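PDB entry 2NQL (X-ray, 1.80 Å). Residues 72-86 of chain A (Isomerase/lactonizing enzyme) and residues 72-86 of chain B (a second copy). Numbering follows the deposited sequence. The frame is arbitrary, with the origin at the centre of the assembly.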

# COMPACT_ATOMS: atom_id res chain seq x y z
N ILE A 72 12.06 -3.56 9.51
CA ILE A 72 11.76 -3.34 10.94
C ILE A 72 10.49 -4.02 11.44
O ILE A 72 10.43 -4.52 12.58
CB ILE A 72 11.76 -1.85 11.36
CG1 ILE A 72 10.96 -0.97 10.39
CG2 ILE A 72 13.21 -1.35 11.55
CD1 ILE A 72 10.50 0.32 11.02
N VAL A 73 9.47 -4.07 10.58
CA VAL A 73 8.16 -4.59 10.98
C VAL A 73 7.74 -5.70 10.01
O VAL A 73 7.68 -5.47 8.80
CB VAL A 73 7.11 -3.47 11.05
CG1 VAL A 73 5.75 -4.04 11.51
CG2 VAL A 73 7.55 -2.35 12.01
N ALA A 74 7.47 -6.88 10.56
CA ALA A 74 6.96 -8.03 9.79
C ALA A 74 7.74 -8.22 8.46
O ALA A 74 7.16 -8.12 7.36
CB ALA A 74 5.46 -7.83 9.54
N PRO A 75 9.06 -8.50 8.55
CA PRO A 75 9.88 -8.70 7.36
C PRO A 75 9.43 -9.94 6.56
O PRO A 75 9.75 -10.04 5.39
CB PRO A 75 11.28 -8.95 7.94
CG PRO A 75 11.04 -9.48 9.31
CD PRO A 75 9.87 -8.66 9.78
N GLY A 76 8.70 -10.85 7.21
CA GLY A 76 8.01 -11.96 6.54
C GLY A 76 7.06 -11.54 5.41
O GLY A 76 6.79 -12.35 4.52
N ALA A 77 6.53 -10.32 5.46
CA ALA A 77 5.65 -9.80 4.41
C ALA A 77 6.41 -9.62 3.08
O ALA A 77 6.05 -10.23 2.04
CB ALA A 77 4.98 -8.52 4.85
N VAL A 78 7.50 -8.84 3.10
CA VAL A 78 8.35 -8.73 1.91
C VAL A 78 8.93 -10.07 1.48
O VAL A 78 8.96 -10.38 0.26
CB VAL A 78 9.48 -7.66 2.07
CG1 VAL A 78 10.57 -7.84 1.02
CG2 VAL A 78 8.89 -6.27 1.96
N ALA A 79 9.39 -10.87 2.45
CA ALA A 79 9.98 -12.19 2.16
C ALA A 79 8.96 -13.09 1.46
O ALA A 79 9.31 -13.74 0.49
CB ALA A 79 10.47 -12.85 3.42
N ALA A 80 7.71 -13.07 1.93
CA ALA A 80 6.66 -13.87 1.24
C ALA A 80 6.42 -13.38 -0.17
O ALA A 80 6.33 -14.19 -1.10
CB ALA A 80 5.35 -13.84 2.05
N LEU A 81 6.33 -12.07 -0.35
CA LEU A 81 6.10 -11.50 -1.68
C LEU A 81 7.20 -11.94 -2.63
O LEU A 81 6.93 -12.38 -3.76
CB LEU A 81 6.00 -9.96 -1.62
CG LEU A 81 4.71 -9.48 -0.94
CD1 LEU A 81 4.76 -7.98 -0.69
CD2 LEU A 81 3.50 -9.79 -1.85
N ILE A 82 8.45 -11.87 -2.17
CA ILE A 82 9.55 -12.22 -3.06
C ILE A 82 9.59 -13.73 -3.31
O ILE A 82 9.62 -14.16 -4.48
CB ILE A 82 10.91 -11.65 -2.55
CG1 ILE A 82 10.85 -10.11 -2.56
CG2 ILE A 82 12.07 -12.20 -3.41
CD1 ILE A 82 12.11 -9.43 -1.94
N ASN A 83 9.56 -14.54 -2.24
CA ASN A 83 9.70 -16.00 -2.38
C ASN A 83 8.51 -16.65 -3.11
O ASN A 83 8.70 -17.57 -3.94
CB ASN A 83 9.90 -16.69 -1.04
CG ASN A 83 11.28 -16.38 -0.44
OD1 ASN A 83 12.29 -16.33 -1.15
ND2 ASN A 83 11.31 -16.16 0.87
N ASP A 84 7.30 -16.18 -2.81
CA ASP A 84 6.09 -16.80 -3.39
C ASP A 84 5.83 -16.34 -4.81
O ASP A 84 5.43 -17.13 -5.66
CB ASP A 84 4.83 -16.54 -2.53
CG ASP A 84 3.56 -17.19 -3.14
OD1 ASP A 84 3.52 -18.43 -3.24
OD2 ASP A 84 2.65 -16.46 -3.56
N LEU A 85 6.01 -15.04 -5.04
CA LEU A 85 5.54 -14.39 -6.25
C LEU A 85 6.65 -13.79 -7.11
O LEU A 85 6.76 -14.09 -8.29
CB LEU A 85 4.49 -13.32 -5.93
CG LEU A 85 4.07 -12.39 -7.09
CD1 LEU A 85 3.26 -13.13 -8.19
CD2 LEU A 85 3.33 -11.12 -6.61
N LEU A 86 7.45 -12.89 -6.53
CA LEU A 86 8.18 -11.96 -7.39
C LEU A 86 9.46 -12.57 -7.97
O LEU A 86 9.81 -12.28 -9.11
CB LEU A 86 8.52 -10.68 -6.61
CG LEU A 86 7.33 -9.84 -6.18
CD1 LEU A 86 7.78 -8.87 -5.07
CD2 LEU A 86 6.77 -9.06 -7.39
N ILE B 72 -5.24 -14.77 -2.96
CA ILE B 72 -4.92 -15.36 -4.27
C ILE B 72 -3.42 -15.29 -4.57
O ILE B 72 -2.87 -16.19 -5.21
CB ILE B 72 -5.77 -14.80 -5.43
CG1 ILE B 72 -5.95 -13.28 -5.30
CG2 ILE B 72 -7.09 -15.63 -5.54
CD1 ILE B 72 -6.64 -12.58 -6.45
N VAL B 73 -2.77 -14.25 -4.06
CA VAL B 73 -1.36 -14.08 -4.27
C VAL B 73 -0.61 -13.83 -2.94
O VAL B 73 -1.05 -12.99 -2.15
CB VAL B 73 -1.14 -12.91 -5.26
CG1 VAL B 73 0.25 -12.86 -5.70
CG2 VAL B 73 -2.05 -13.07 -6.52
N ALA B 74 0.48 -14.57 -2.73
CA ALA B 74 1.37 -14.40 -1.55
C ALA B 74 0.60 -14.23 -0.24
O ALA B 74 0.73 -13.18 0.44
CB ALA B 74 2.36 -13.26 -1.78
N PRO B 75 -0.22 -15.24 0.13
CA PRO B 75 -1.00 -15.12 1.38
C PRO B 75 -0.09 -15.06 2.62
O PRO B 75 -0.52 -14.61 3.70
CB PRO B 75 -1.82 -16.42 1.41
CG PRO B 75 -1.03 -17.39 0.58
CD PRO B 75 -0.49 -16.53 -0.54
N GLY B 76 1.17 -15.47 2.46
CA GLY B 76 2.17 -15.29 3.51
C GLY B 76 2.42 -13.85 3.94
O GLY B 76 2.93 -13.59 5.05
N ALA B 77 2.09 -12.89 3.08
CA ALA B 77 2.27 -11.47 3.43
C ALA B 77 1.28 -11.07 4.54
O ALA B 77 1.69 -10.64 5.64
CB ALA B 77 2.11 -10.57 2.19
N VAL B 78 -0.01 -11.28 4.29
CA VAL B 78 -1.02 -11.08 5.33
C VAL B 78 -0.76 -11.93 6.57
O VAL B 78 -0.90 -11.43 7.71
CB VAL B 78 -2.47 -11.34 4.76
CG1 VAL B 78 -3.47 -11.53 5.91
CG2 VAL B 78 -2.89 -10.10 3.98
N ALA B 79 -0.36 -13.18 6.37
CA ALA B 79 -0.13 -14.09 7.50
C ALA B 79 1.02 -13.55 8.36
O ALA B 79 0.89 -13.49 9.59
CB ALA B 79 0.17 -15.50 7.03
N ALA B 80 2.10 -13.13 7.73
CA ALA B 80 3.21 -12.52 8.48
C ALA B 80 2.77 -11.27 9.24
O ALA B 80 3.07 -11.13 10.43
CB ALA B 80 4.37 -12.20 7.57
N LEU B 81 2.05 -10.37 8.58
CA LEU B 81 1.54 -9.18 9.24
C LEU B 81 0.72 -9.52 10.48
O LEU B 81 0.86 -8.86 11.52
CB LEU B 81 0.72 -8.31 8.29
CG LEU B 81 1.55 -7.62 7.21
CD1 LEU B 81 0.63 -6.96 6.17
CD2 LEU B 81 2.44 -6.55 7.88
N ILE B 82 -0.13 -10.53 10.37
CA ILE B 82 -1.01 -10.87 11.50
C ILE B 82 -0.23 -11.60 12.60
O ILE B 82 -0.28 -11.19 13.78
CB ILE B 82 -2.26 -11.65 11.05
CG1 ILE B 82 -3.13 -10.73 10.19
CG2 ILE B 82 -3.04 -12.13 12.31
CD1 ILE B 82 -4.32 -11.46 9.51
N ASN B 83 0.46 -12.67 12.23
CA ASN B 83 1.20 -13.48 13.22
C ASN B 83 2.31 -12.68 13.91
O ASN B 83 2.44 -12.73 15.15
CB ASN B 83 1.80 -14.72 12.58
CG ASN B 83 0.76 -15.74 12.14
OD1 ASN B 83 0.90 -16.37 11.07
ND2 ASN B 83 -0.25 -15.95 12.95
N ASP B 84 3.09 -11.93 13.12
CA ASP B 84 4.25 -11.21 13.71
C ASP B 84 3.83 -9.94 14.45
O ASP B 84 4.23 -9.70 15.60
CB ASP B 84 5.33 -10.93 12.64
CG ASP B 84 6.51 -10.13 13.19
OD1 ASP B 84 7.22 -10.67 14.06
OD2 ASP B 84 6.68 -8.98 12.79
N LEU B 85 3.00 -9.12 13.80
CA LEU B 85 2.71 -7.78 14.29
C LEU B 85 1.32 -7.68 14.94
O LEU B 85 1.20 -7.29 16.09
CB LEU B 85 2.88 -6.73 13.19
CG LEU B 85 2.36 -5.32 13.50
CD1 LEU B 85 3.21 -4.61 14.62
CD2 LEU B 85 2.20 -4.45 12.26
N LEU B 86 0.27 -7.99 14.18
CA LEU B 86 -1.06 -7.47 14.52
C LEU B 86 -1.77 -8.23 15.62
O LEU B 86 -2.48 -7.62 16.44
CB LEU B 86 -1.95 -7.38 13.26
CG LEU B 86 -1.46 -6.42 12.17
CD1 LEU B 86 -2.20 -6.71 10.84
CD2 LEU B 86 -1.62 -4.94 12.55

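The two copies meet through the same segment, and their helices pack antiparallel, with an angle of 167° between their directions and a closest axial approach of 7.4 Å. Together the stretches bury 605 Å², and the largest share on each side belongs to Ala74, which sits in the loop just before the helix with its CA-to-CB bond directed toward the partner. The methyl of Ala74(A) rests against the end of Leu81(B), CB to CD2 3.7 Å, and the reciprocal pair, Ala74(B) CB and Leu81(A) CD2, is also 3.7 Å apart. Leu81 leaves its helix sideways, but its m,t rotamer brings the end of the side chain nearer to the other copy.

Ala74 also contributes a polar contact through its backbone. Its amide faces Asp84 of the opposing helix, giving weak hydrogen bonds from Ala74(A) N to Asp84(B) OD2 (3.2 Å) and from Ala74(B) N to Asp84(A) OD2 (3.0 Å); N-H...O angles of 121° and 127° account for the weakness. Asp84 reaches across with chi1 near 180°, and its OD2 is also hydrogen-bonded elsewhere in the structure; the partly exposed position suits a charged side chain. Beside this polar contact, Val73(A) CG1 meets Leu85(B) CD2 at 3.7 Å, adding an apolar contact next to the aspartate.

At the centre the residues are small, and the backbones come close. Ala77(A) CA lies 3.9 Å from Ala77(B) CA, an approach made possible by side chains that point sideways, with Ala77(A) CB 4.4 Å from Ala77(B) CB. Beside this pair, Ala80(B) CB packs 3.5 Å from Gly76(A) C, and Ala80(A) CB repeats the contact with Gly76(B) C at 3.5 Å. Glycine suits this position: a CB on Gly76(A) would lie 2.9 Å from Ala80(B) CB, a clash.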